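Local atomic coordinates of mbGIPC protein (Monosiga brevicollis, PDB entry 6X1X), a protein that probably recruits partner proteins by binding their C-terminal tails through the PDZ domain described here, one part of a longer GIPC-family protein. Residues L18-S23 with R71-I76. Numbering follows the deposited sequence. Where two conformers were deposited one is given.
Sequences LGLTIS and RMLKEI
Leu-73, on helix 66-75, points at Leu-18 and Leu-20 and is the hub of this contact. Both leucines meet it at about a right angle. A methyl of each does the touching, and on Leu-73 CB and the two methyls receive it. CD1 of Leu-18 lies 4.2 Å from CB of Leu-73 and about as far from its CD2. CD1 of Leu-20 is 4.0 Å from CD1 of Leu-73. With CG of Leu-73 anti to the carbonyl carbon (chi1 -69°), the fork spreads CD2 toward Leu-18 and CD1 toward Leu-20. Gly-19, between the two leucines, bonds through its backbone to Arg-36. Ile-22 also faces the helix, where it packs on His-66, Val-69 and Ala-70. Ile-56 of strand 52-56 packs on Leu-73.

Leu-18 to Leu-20 correspond to the loop that binds the peptide carboxylate in PDZ domains. Strand 20-23 is the second strand of that fold, and 71-76 holds the C-terminal part of the helix across from it. Strand and helix flank the groove that takes a C-terminal peptide in this family. Leu-18, Leu-20 and Ile-22 probably line one side of the pocket for the last peptide side chain, and Leu-73 the helix side. No hydrogen bond or salt bridge links the segments. Apolar packing alone joins them here, consistent with an apolar pocket suited to a hydrophobic C-terminal side chain.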
ATOM      1  N   LEU A  18      -8.549  -5.824   2.768  1.00  4.69           N
ATOM      2  CA  LEU A  18      -7.133  -6.119   2.601  1.00  5.17           C
ATOM      3  C   LEU A  18      -6.358  -6.092   3.903  1.00  4.84           C
ATOM      4  O   LEU A  18      -5.266  -6.671   3.960  1.00  5.95           O
ATOM      5  CB  LEU A  18      -6.495  -5.107   1.650  1.00  5.76           C
ATOM      6  CG  LEU A  18      -6.998  -5.183   0.212  1.00  6.26           C
ATOM      7  CD1 LEU A  18      -6.578  -3.937  -0.548  1.00  8.35           C
ATOM      8  CD2 LEU A  18      -6.469  -6.429  -0.486  1.00  7.85           C
ATOM      9  N   GLY A  19      -6.872  -5.427   4.936  1.00  5.03           N
ATOM     10  CA  GLY A  19      -6.153  -5.267   6.185  1.00  6.33           C
ATOM     11  C   GLY A  19      -5.324  -4.006   6.299  1.00  5.04           C
ATOM     12  O   GLY A  19      -4.542  -3.886   7.252  1.00  5.91           O
ATOM     13  N   LEU A  20      -5.472  -3.055   5.386  1.00  5.04           N
ATOM     14  CA  LEU A  20      -4.671  -1.840   5.409  1.00  5.26           C
ATOM     15  C   LEU A  20      -5.400  -0.709   6.113  1.00  4.98           C
ATOM     16  O   LEU A  20      -6.602  -0.506   5.902  1.00  6.34           O
ATOM     17  CB  LEU A  20      -4.386  -1.358   3.990  1.00  6.90           C
ATOM     18  CG  LEU A  20      -3.498  -2.256   3.146  1.00  6.35           C
ATOM     19  CD1 LEU A  20      -3.393  -1.701   1.736  1.00 10.35           C
ATOM     20  CD2 LEU A  20      -2.117  -2.415   3.777  1.00  9.00           C
ATOM     21  N   THR A  21      -4.656   0.065   6.890  1.00  4.54           N
ATOM     22  CA  THR A  21      -5.080   1.395   7.311  1.00  5.54           C
ATOM     23  C   THR A  21      -4.147   2.389   6.642  1.00  5.51           C
ATOM     24  O   THR A  21      -2.925   2.299   6.810  1.00  6.12           O
ATOM     25  CB  THR A  21      -4.973   1.557   8.824  1.00  5.30           C
ATOM     26  OG1 THR A  21      -5.785   0.568   9.460  1.00  6.04           O
ATOM     27  CG2 THR A  21      -5.416   2.955   9.261  1.00  7.39           C
ATOM     28  N   ILE A  22      -4.707   3.313   5.884  1.00  6.18           N
ATOM     29  CA  ILE A  22      -3.883   4.276   5.176  1.00  6.21           C
ATOM     30  C   ILE A  22      -4.288   5.679   5.566  1.00  5.20           C
ATOM     31  O   ILE A  22      -5.436   5.952   5.942  1.00  6.43           O
ATOM     32  CB  ILE A  22      -3.900   4.081   3.649  1.00  6.65           C
ATOM     33  CG1 ILE A  22      -5.282   4.352   3.087  1.00  7.65           C
ATOM     34  CG2 ILE A  22      -3.433   2.674   3.290  1.00  9.16           C
ATOM     35  CD1 ILE A  22      -5.300   4.389   1.574  1.00  8.45           C
ATOM     36  N   SER A  23      -3.323   6.584   5.483  0.66  5.19           N
ATOM     37  CA  SER A  23      -3.558   7.982   5.786  0.66  6.35           C
ATOM     38  C   SER A  23      -2.682   8.829   4.872  0.66  6.64           C
ATOM     39  O   SER A  23      -2.009   8.318   3.975  0.66  6.96           O
ATOM     40  CB  SER A  23      -3.313   8.272   7.263  0.66  9.31           C
ATOM     41  OG  SER A  23      -3.779   9.570   7.555  0.66  8.05           O
ATOM     42  N   ARG A  71     -10.362   4.542  -2.007  1.00  5.79           N
ATOM     43  CA  ARG A  71     -11.416   4.252  -2.971  1.00  5.62           C
ATOM     44  C   ARG A  71     -10.924   3.316  -4.068  1.00  4.97           C
ATOM     45  O   ARG A  71     -11.624   2.370  -4.451  1.00  5.44           O
ATOM     46  CB  ARG A  71     -11.904   5.559  -3.580  1.00  6.30           C
ATOM     47  CG  ARG A  71     -12.826   5.371  -4.757  1.00  6.57           C
ATOM     48  CD  ARG A  71     -13.258   6.710  -5.304  1.00  7.13           C
ATOM     49  NE  ARG A  71     -13.898   6.581  -6.606  1.00  6.74           N
ATOM     50  CZ  ARG A  71     -14.251   7.623  -7.351  1.00  6.28           C
ATOM     51  NH1 ARG A  71     -14.014   8.855  -6.910  1.00  7.62           N
ATOM     52  NH2 ARG A  71     -14.810   7.437  -8.544  1.00  6.67           N
ATOM     53  N   MET A  72      -9.713   3.554  -4.570  1.00  5.37           N
ATOM     54  CA  MET A  72      -9.187   2.725  -5.645  1.00  5.14           C
ATOM     55  C   MET A  72      -8.995   1.281  -5.196  1.00  5.33           C
ATOM     56  O   MET A  72      -9.295   0.344  -5.945  1.00  6.03           O
ATOM     57  CB  MET A  72      -7.893   3.337  -6.165  1.00  5.88           C
ATOM     58  CG  MET A  72      -7.371   2.666  -7.428  1.00  7.26           C
ATOM     59  SD  MET A  72      -6.175   3.666  -8.325  1.00  7.53           S
ATOM     60  CE  MET A  72      -7.268   4.915  -9.004  1.00  9.46           C
ATOM     61  N   LEU A  73      -8.493   1.076  -3.975  1.00  4.43           N
ATOM     62  CA  LEU A  73      -8.329  -0.279  -3.454  1.00  4.91           C
ATOM     63  C   LEU A  73      -9.677  -0.926  -3.164  1.00  4.34           C
ATOM     64  O   LEU A  73      -9.872  -2.120  -3.423  1.00  4.98           O
ATOM     65  CB  LEU A  73      -7.484  -0.228  -2.184  1.00  5.27           C
ATOM     66  CG  LEU A  73      -6.023   0.150  -2.407  1.00  5.22           C
ATOM     67  CD1 LEU A  73      -5.343   0.415  -1.075  1.00  8.15           C
ATOM     68  CD2 LEU A  73      -5.295  -0.942  -3.159  1.00  7.33           C
ATOM     69  N   LYS A  74     -10.614  -0.147  -2.622  1.00  4.49           N
ATOM     70  CA  LYS A  74     -11.928  -0.665  -2.270  1.00  5.16           C
ATOM     71  C   LYS A  74     -12.683  -1.135  -3.504  1.00  3.91           C
ATOM     72  O   LYS A  74     -13.392  -2.146  -3.458  1.00  5.39           O
ATOM     73  CB  LYS A  74     -12.703   0.449  -1.569  1.00  5.56           C
ATOM     74  CG  LYS A  74     -14.104   0.088  -1.121  1.00  8.33           C
ATOM     75  CD  LYS A  74     -14.779   1.269  -0.428  1.00  8.29           C
ATOM     76  CE  LYS A  74     -14.020   1.699   0.808  1.00 10.82           C
ATOM     77  NZ  LYS A  74     -14.671   2.889   1.447  1.00 11.83           N
ATOM     78  N   GLU A  75     -12.542  -0.407  -4.615  1.00  4.93           N
ATOM     79  CA  GLU A  75     -13.299  -0.713  -5.822  1.00  5.78           C
ATOM     80  C   GLU A  75     -12.830  -1.977  -6.525  1.00  5.26           C
ATOM     81  O   GLU A  75     -13.601  -2.558  -7.294  1.00  6.77           O
ATOM     82  CB  GLU A  75     -13.277   0.475  -6.783  1.00  5.16           C
ATOM     83  CG  GLU A  75     -14.167   1.595  -6.288  1.00  5.53           C
ATOM     84  CD  GLU A  75     -14.061   2.895  -7.073  1.00  6.30           C
ATOM     85  OE1 GLU A  75     -13.254   3.003  -8.032  1.00  5.64           O
ATOM     86  OE2 GLU A  75     -14.800   3.835  -6.717  1.00  6.20           O
ATOM     87  N   ILE A  76     -11.600  -2.421  -6.287  1.00  5.27           N
ATOM     88  CA  ILE A  76     -11.086  -3.630  -6.934  1.00  5.52           C
ATOM     89  C   ILE A  76     -12.035  -4.789  -6.662  1.00  5.70           C
ATOM     90  O   ILE A  76     -12.338  -5.073  -5.496  1.00  5.59           O
ATOM     91  CB  ILE A  76      -9.671  -3.964  -6.449  1.00  5.36           C
ATOM     92  CG1 ILE A  76      -8.697  -2.856  -6.864  1.00  7.30           C
ATOM     93  CG2 ILE A  76      -9.234  -5.333  -6.977  1.00  6.67           C
ATOM     94  CD1 ILE A  76      -7.345  -2.950  -6.217  1.00  8.21           C
TER